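Local atomic coordinates of LD10117p (Drosophila melanogaster, PDB entry 5HJQ), a protein that acts as a GTPase-activating protein for Rab35 in synaptic vesicle protein turnover and binds phosphoinositides through its TBC domain. Residues Ile270-Leu282 and Ile299-Asn311. Numbering follows the deposited sequence.
Sequences IFMDWCWWILAGL and IKVLYRVALVILN. With I3P (D-myo-inositol-1,4,5-triphosphate), chain B.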
loop_
_atom_site.group_PDB
_atom_site.type_symbol
_atom_site.label_atom_id
_atom_site.label_comp_id
_atom_site.label_asym_id
_atom_site.label_seq_id
_atom_site.Cartn_x
_atom_site.Cartn_y
_atom_site.Cartn_z
ATOM N N ILE A 270 -14.542 7.724 8.835
ATOM C CA ILE A 270 -14.479 6.892 7.640
ATOM C C ILE A 270 -13.100 6.920 6.977
ATOM O O ILE A 270 -12.583 5.882 6.563
ATOM C CB ILE A 270 -15.550 7.323 6.617
ATOM C CG1 ILE A 270 -16.948 7.067 7.181
ATOM C CG2 ILE A 270 -15.386 6.573 5.313
ATOM C CD1 ILE A 270 -18.062 7.375 6.209
ATOM N N PHE A 271 -12.497 8.102 6.897
ATOM C CA PHE A 271 -11.229 8.262 6.190
ATOM C C PHE A 271 -10.005 7.881 7.018
ATOM O O PHE A 271 -8.915 7.708 6.468
ATOM C CB PHE A 271 -11.088 9.698 5.688
ATOM C CG PHE A 271 -11.800 9.947 4.393
ATOM C CD1 PHE A 271 -11.216 9.585 3.189
ATOM C CD2 PHE A 271 -13.059 10.525 4.374
ATOM C CE1 PHE A 271 -11.868 9.804 1.996
ATOM C CE2 PHE A 271 -13.715 10.746 3.185
ATOM C CZ PHE A 271 -13.124 10.380 1.996
ATOM N N MET A 272 -10.185 7.740 8.330
ATOM C CA MET A 272 -9.108 7.262 9.196
ATOM C C MET A 272 -8.637 5.876 8.772
ATOM O O MET A 272 -7.512 5.482 9.064
ATOM C CB MET A 272 -9.556 7.225 10.661
ATOM C CG MET A 272 -9.680 8.582 11.332
ATOM S SD MET A 272 -10.392 8.472 12.987
ATOM C CE MET A 272 -11.343 6.957 12.851
ATOM N N ASP A 273 -9.511 5.140 8.092
ATOM C CA ASP A 273 -9.217 3.777 7.670
ATOM C C ASP A 273 -9.066 3.658 6.153
ATOM O O ASP A 273 -9.330 2.600 5.585
ATOM C CB ASP A 273 -10.322 2.828 8.143
ATOM C CG ASP A 273 -10.367 2.684 9.650
ATOM O OD1 ASP A 273 -9.313 2.863 10.297
ATOM O OD2 ASP A 273 -11.456 2.389 10.188
ATOM N N TRP A 274 -8.633 4.735 5.503
ATOM C CA TRP A 274 -8.595 4.772 4.042
ATOM C C TRP A 274 -7.629 3.745 3.447
ATOM O O TRP A 274 -7.932 3.130 2.428
ATOM C CB TRP A 274 -8.227 6.177 3.548
ATOM C CG TRP A 274 -6.789 6.547 3.756
ATOM C CD1 TRP A 274 -6.237 7.086 4.881
ATOM C CD2 TRP A 274 -5.720 6.407 2.812
ATOM N NE1 TRP A 274 -4.892 7.295 4.695
ATOM C CE2 TRP A 274 -4.548 6.882 3.436
ATOM C CE3 TRP A 274 -5.639 5.920 1.504
ATOM C CZ2 TRP A 274 -3.309 6.883 2.797
ATOM C CZ3 TRP A 274 -4.406 5.925 0.869
ATOM C CH2 TRP A 274 -3.258 6.404 1.516
ATOM N N CYS A 275 -6.475 3.555 4.081
ATOM C CA CYS A 275 -5.469 2.640 3.552
ATOM C C CYS A 275 -5.924 1.190 3.642
ATOM O O CYS A 275 -5.473 0.348 2.873
ATOM C CB CYS A 275 -4.133 2.814 4.282
ATOM S SG CYS A 275 -4.227 2.806 6.086
ATOM N N TRP A 276 -6.836 0.903 4.567
ATOM C CA TRP A 276 -7.260 -0.475 4.791
ATOM C C TRP A 276 -8.255 -0.957 3.744
ATOM O O TRP A 276 -8.469 -2.160 3.602
ATOM C CB TRP A 276 -7.846 -0.640 6.195
ATOM C CG TRP A 276 -6.874 -0.282 7.276
ATOM C CD1 TRP A 276 -7.090 0.564 8.322
ATOM C CD2 TRP A 276 -5.520 -0.737 7.401
ATOM N NE1 TRP A 276 -5.961 0.655 9.098
ATOM C CE2 TRP A 276 -4.981 -0.133 8.551
ATOM C CE3 TRP A 276 -4.714 -1.602 6.656
ATOM C CZ2 TRP A 276 -3.676 -0.364 8.973
ATOM C CZ3 TRP A 276 -3.421 -1.827 7.072
ATOM C CH2 TRP A 276 -2.913 -1.210 8.218
ATOM N N TRP A 277 -8.865 -0.026 3.018
ATOM C CA TRP A 277 -9.673 -0.395 1.863
ATOM C C TRP A 277 -8.772 -1.086 0.851
ATOM O O TRP A 277 -9.138 -2.098 0.252
ATOM C CB TRP A 277 -10.330 0.825 1.222
ATOM C CG TRP A 277 -11.117 1.679 2.160
ATOM C CD1 TRP A 277 -11.742 1.287 3.307
ATOM C CD2 TRP A 277 -11.365 3.082 2.025
ATOM N NE1 TRP A 277 -12.369 2.360 3.895
ATOM C CE2 TRP A 277 -12.146 3.476 3.129
ATOM C CE3 TRP A 277 -10.995 4.045 1.081
ATOM C CZ2 TRP A 277 -12.567 4.791 3.314
ATOM C CZ3 TRP A 277 -11.414 5.350 1.266
ATOM C CH2 TRP A 277 -12.193 5.711 2.372
ATOM N N ILE A 278 -7.585 -0.518 0.673
ATOM C CA ILE A 278 -6.610 -1.028 -0.276
ATOM C C ILE A 278 -5.893 -2.255 0.276
ATOM O O ILE A 278 -5.976 -3.335 -0.302
ATOM C CB ILE A 278 -5.571 0.054 -0.642
ATOM C CG1 ILE A 278 -6.257 1.237 -1.331
ATOM C CG2 ILE A 278 -4.478 -0.527 -1.527
ATOM C CD1 ILE A 278 -5.365 2.442 -1.522
ATOM N N LEU A 279 -5.208 -2.087 1.404
ATOM C CA LEU A 279 -4.351 -3.135 1.956
ATOM C C LEU A 279 -5.101 -4.317 2.566
ATOM O O LEU A 279 -4.561 -5.419 2.645
ATOM C CB LEU A 279 -3.412 -2.544 3.011
ATOM C CG LEU A 279 -2.355 -1.558 2.513
ATOM C CD1 LEU A 279 -1.520 -1.024 3.670
ATOM C CD2 LEU A 279 -1.462 -2.212 1.457
ATOM N N ALA A 280 -6.338 -4.095 2.999
ATOM C CA ALA A 280 -7.093 -5.147 3.677
ATOM C C ALA A 280 -8.437 -5.434 3.015
ATOM O O ALA A 280 -9.267 -6.156 3.567
ATOM C CB ALA A 280 -7.299 -4.781 5.141
ATOM N N GLY A 281 -8.652 -4.870 1.833
ATOM C CA GLY A 281 -9.897 -5.070 1.118
ATOM C C GLY A 281 -9.689 -5.646 -0.268
ATOM O O GLY A 281 -10.139 -6.753 -0.558
ATOM N N LEU A 282 -9.009 -4.885 -1.122
ATOM C CA LEU A 282 -8.754 -5.297 -2.498
ATOM C C LEU A 282 -8.097 -6.666 -2.545
ATOM O O LEU A 282 -7.265 -6.983 -1.699
ATOM C CB LEU A 282 -7.869 -4.276 -3.215
ATOM C CG LEU A 282 -8.440 -2.872 -3.400
ATOM C CD1 LEU A 282 -7.517 -2.029 -4.257
ATOM C CD2 LEU A 282 -9.828 -2.948 -4.013
ATOM N N ILE A 299 3.204 7.320 -2.546
ATOM C CA ILE A 299 1.914 7.176 -1.873
ATOM C C ILE A 299 0.749 7.795 -2.652
ATOM O O ILE A 299 -0.417 7.520 -2.365
ATOM C CB ILE A 299 1.963 7.806 -0.458
ATOM C CG1 ILE A 299 0.791 7.325 0.407
ATOM C CG2 ILE A 299 2.004 9.325 -0.546
ATOM C CD1 ILE A 299 0.740 7.961 1.778
ATOM N N LYS A 300 1.060 8.634 -3.633
ATOM C CA LYS A 300 0.019 9.284 -4.423
ATOM C C LYS A 300 -0.809 8.265 -5.194
ATOM O O LYS A 300 -2.017 8.445 -5.375
ATOM C CB LYS A 300 0.624 10.302 -5.384
ATOM C CG LYS A 300 -0.420 11.126 -6.120
ATOM C CD LYS A 300 0.210 12.290 -6.854
ATOM C CE LYS A 300 -0.556 12.610 -8.122
ATOM N NZ LYS A 300 0.045 13.746 -8.874
ATOM N N VAL A 301 -0.150 7.196 -5.637
ATOM C CA VAL A 301 -0.820 6.082 -6.292
ATOM C C VAL A 301 -1.923 5.544 -5.392
ATOM O O VAL A 301 -3.019 5.234 -5.855
ATOM C CB VAL A 301 0.177 4.944 -6.645
ATOM C CG1 VAL A 301 -0.565 3.668 -7.026
ATOM C CG2 VAL A 301 1.108 5.379 -7.768
ATOM N N LEU A 302 -1.624 5.446 -4.102
ATOM C CA LEU A 302 -2.597 4.978 -3.125
ATOM C C LEU A 302 -3.741 5.976 -2.966
ATOM O O LEU A 302 -4.888 5.575 -2.776
ATOM C CB LEU A 302 -1.924 4.727 -1.774
ATOM C CG LEU A 302 -0.815 3.670 -1.797
ATOM C CD1 LEU A 302 -0.359 3.318 -0.385
ATOM C CD2 LEU A 302 -1.263 2.421 -2.544
ATOM N N TYR A 303 -3.422 7.269 -3.035
ATOM C CA TYR A 303 -4.444 8.316 -2.989
ATOM C C TYR A 303 -5.435 8.114 -4.126
ATOM O O TYR A 303 -6.647 8.136 -3.917
ATOM C CB TYR A 303 -3.835 9.721 -3.101
ATOM C CG TYR A 303 -2.993 10.189 -1.931
ATOM C CD1 TYR A 303 -2.803 9.393 -0.810
ATOM C CD2 TYR A 303 -2.394 11.445 -1.950
ATOM C CE1 TYR A 303 -2.032 9.832 0.255
ATOM C CE2 TYR A 303 -1.626 11.893 -0.891
ATOM C CZ TYR A 303 -1.448 11.085 0.209
ATOM O OH TYR A 303 -0.685 11.540 1.261
ATOM N N ARG A 304 -4.898 7.912 -5.327
ATOM C CA ARG A 304 -5.705 7.735 -6.528
ATOM C C ARG A 304 -6.675 6.567 -6.405
ATOM O O ARG A 304 -7.860 6.704 -6.698
ATOM C CB ARG A 304 -4.807 7.520 -7.749
ATOM C CG ARG A 304 -3.867 8.666 -8.077
ATOM C CD ARG A 304 -2.927 8.275 -9.222
ATOM N NE ARG A 304 -2.192 9.419 -9.750
ATOM C CZ ARG A 304 -2.696 10.288 -10.618
ATOM N NH1 ARG A 304 -3.940 10.144 -11.056
ATOM N NH2 ARG A 304 -1.959 11.303 -11.044
ATOM N N VAL A 305 -6.162 5.419 -5.974
ATOM C CA VAL A 305 -6.959 4.201 -5.867
ATOM C C VAL A 305 -8.074 4.373 -4.836
ATOM O O VAL A 305 -9.163 3.813 -4.976
ATOM C CB VAL A 305 -6.068 2.991 -5.498
ATOM C CG1 VAL A 305 -6.898 1.725 -5.367
ATOM C CG2 VAL A 305 -4.981 2.803 -6.546
ATOM N N ALA A 306 -7.800 5.167 -3.808
ATOM C CA ALA A 306 -8.792 5.477 -2.788
ATOM C C ALA A 306 -9.985 6.207 -3.401
ATOM O O ALA A 306 -11.137 5.894 -3.101
ATOM C CB ALA A 306 -8.166 6.305 -1.677
ATOM N N LEU A 307 -9.696 7.176 -4.265
ATOM C CA LEU A 307 -10.731 7.917 -4.979
ATOM C C LEU A 307 -11.581 6.995 -5.846
ATOM O O LEU A 307 -12.812 7.073 -5.835
ATOM C CB LEU A 307 -10.106 9.012 -5.846
ATOM C CG LEU A 307 -9.254 10.060 -5.131
ATOM C CD1 LEU A 307 -8.709 11.070 -6.128
ATOM C CD2 LEU A 307 -10.066 10.758 -4.037
ATOM N N VAL A 308 -10.905 6.125 -6.595
ATOM C CA VAL A 308 -11.560 5.190 -7.506
ATOM C C VAL A 308 -12.518 4.271 -6.766
ATOM O O VAL A 308 -13.658 4.080 -7.188
ATOM C CB VAL A 308 -10.525 4.331 -8.271
ATOM C CG1 VAL A 308 -11.220 3.270 -9.107
ATOM C CG2 VAL A 308 -9.672 5.208 -9.144
ATOM N N ILE A 309 -12.045 3.704 -5.661
ATOM C CA ILE A 309 -12.872 2.842 -4.826
ATOM C C ILE A 309 -14.135 3.571 -4.370
ATOM O O ILE A 309 -15.234 3.016 -4.417
ATOM C CB ILE A 309 -12.097 2.343 -3.590
ATOM C CG1 ILE A 309 -10.967 1.399 -4.011
ATOM C CG2 ILE A 309 -13.034 1.651 -2.610
ATOM C CD1 ILE A 309 -10.204 0.810 -2.845
ATOM N N LEU A 310 -13.970 4.823 -3.949
ATOM C CA LEU A 310 -15.091 5.635 -3.483
ATOM C C LEU A 310 -16.116 5.892 -4.587
ATOM O O LEU A 310 -17.322 5.838 -4.345
ATOM C CB LEU A 310 -14.588 6.964 -2.915
ATOM C CG LEU A 310 -13.972 6.870 -1.519
ATOM C CD1 LEU A 310 -13.255 8.156 -1.158
ATOM C CD2 LEU A 310 -15.047 6.553 -0.495
ATOM N N ASN A 311 -15.635 6.176 -5.795
ATOM C CA ASN A 311 -16.522 6.334 -6.944
ATOM C C ASN A 311 -17.226 5.031 -7.295
ATOM O O ASN A 311 -18.435 5.014 -7.523
ATOM C CB ASN A 311 -15.753 6.847 -8.162
ATOM C CG ASN A 311 -15.164 8.220 -7.939
ATOM O OD1 ASN A 311 -15.532 8.913 -6.996
ATOM N ND2 ASN A 311 -14.254 8.626 -8.815
HETATM C C1 I3P B . -0.601 15.862 -13.111
HETATM C C2 I3P B . 0.350 16.954 -13.570
HETATM C C3 I3P B . 1.585 17.069 -12.674
HETATM C C4 I3P B . 2.073 15.798 -11.980
HETATM C C5 I3P B . 1.253 14.518 -12.106
HETATM C C6 I3P B . 0.131 14.557 -13.153
HETATM O O1 I3P B . -1.757 15.748 -13.961
HETATM O O2 I3P B . 0.772 16.662 -14.870
HETATM O O3 I3P B . 2.660 17.580 -13.457
HETATM O O4 I3P B . 2.197 16.103 -10.577
HETATM O O5 I3P B . 2.126 13.461 -12.422
HETATM O O6 I3P B . -0.799 13.508 -12.905
HETATM P P1 I3P B . -2.379 17.021 -14.719
HETATM O O11 I3P B . -1.481 17.434 -15.830
HETATM O O12 I3P B . -3.719 16.630 -15.301
HETATM O O13 I3P B . -2.585 18.188 -13.735
HETATM P P4 I3P B . 3.673 16.158 -9.946
HETATM O O41 I3P B . 4.693 15.990 -11.046
HETATM O O42 I3P B . 3.822 15.026 -8.927
HETATM O O43 I3P B . 3.884 17.518 -9.240
HETATM P P5 I3P B . 1.738 11.988 -12.022
HETATM O O51 I3P B . 2.934 11.114 -12.128
HETATM O O52 I3P B . 1.237 11.965 -10.600
HETATM O O53 I3P B . 0.664 11.462 -12.939
#
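W274 and Y303 meet in an offset edge-to-face pair, the tyrosine turning its edge toward the indole's face with the two planes at 69°. W274 CH2 lies 3.8 Å from Y303 CD1, and the six-membered ring also brings CZ3 to 3.7 Å from L302 O, at the indole edge. What sends the indole this way is its first torsion: CG sits between the backbone N and the carbonyl carbon (chi1 73°), and the ring swings over to helix 300-311 with C275 CB against one face. Replacing W274 by an alanine would probably open a gap beside L302 and A306 and leave Y303 without its aromatic partner.

One turn on, I278 is a knob in the hole formed by L302, V305, A306 and I309. I278 CD1, the tip of the knob, comes within 3.4 Å of L302 O and also rests on V305 CB. W277 brings the CZ3 corner of its indole to 4.1 Å from L310 CG, while F271 CE1 touches L310 CD1 at 3.8 Å. Beyond the helix, L282 meets I309 tip to tip, CD2 to CD1 at 4.0 Å.

No hydrogen bond links the two segments, so the fit is apolar, between helices 274-279 and 300-311 crossing at 86°. Helices 233-250, 284-297 and 332-341 pack around it. Away from this core, helix 300-311 carries K300 and R304 to the inositol trisphosphate, where R304 NH2 donates to O52; A354 O and I357 O hold NH1 of the same guanidinium. K98, R102 and R358 bind the ligand too. Here the buried core of an all-helical Rab-GAP TBC domain backs a basic phosphoinositide pocket.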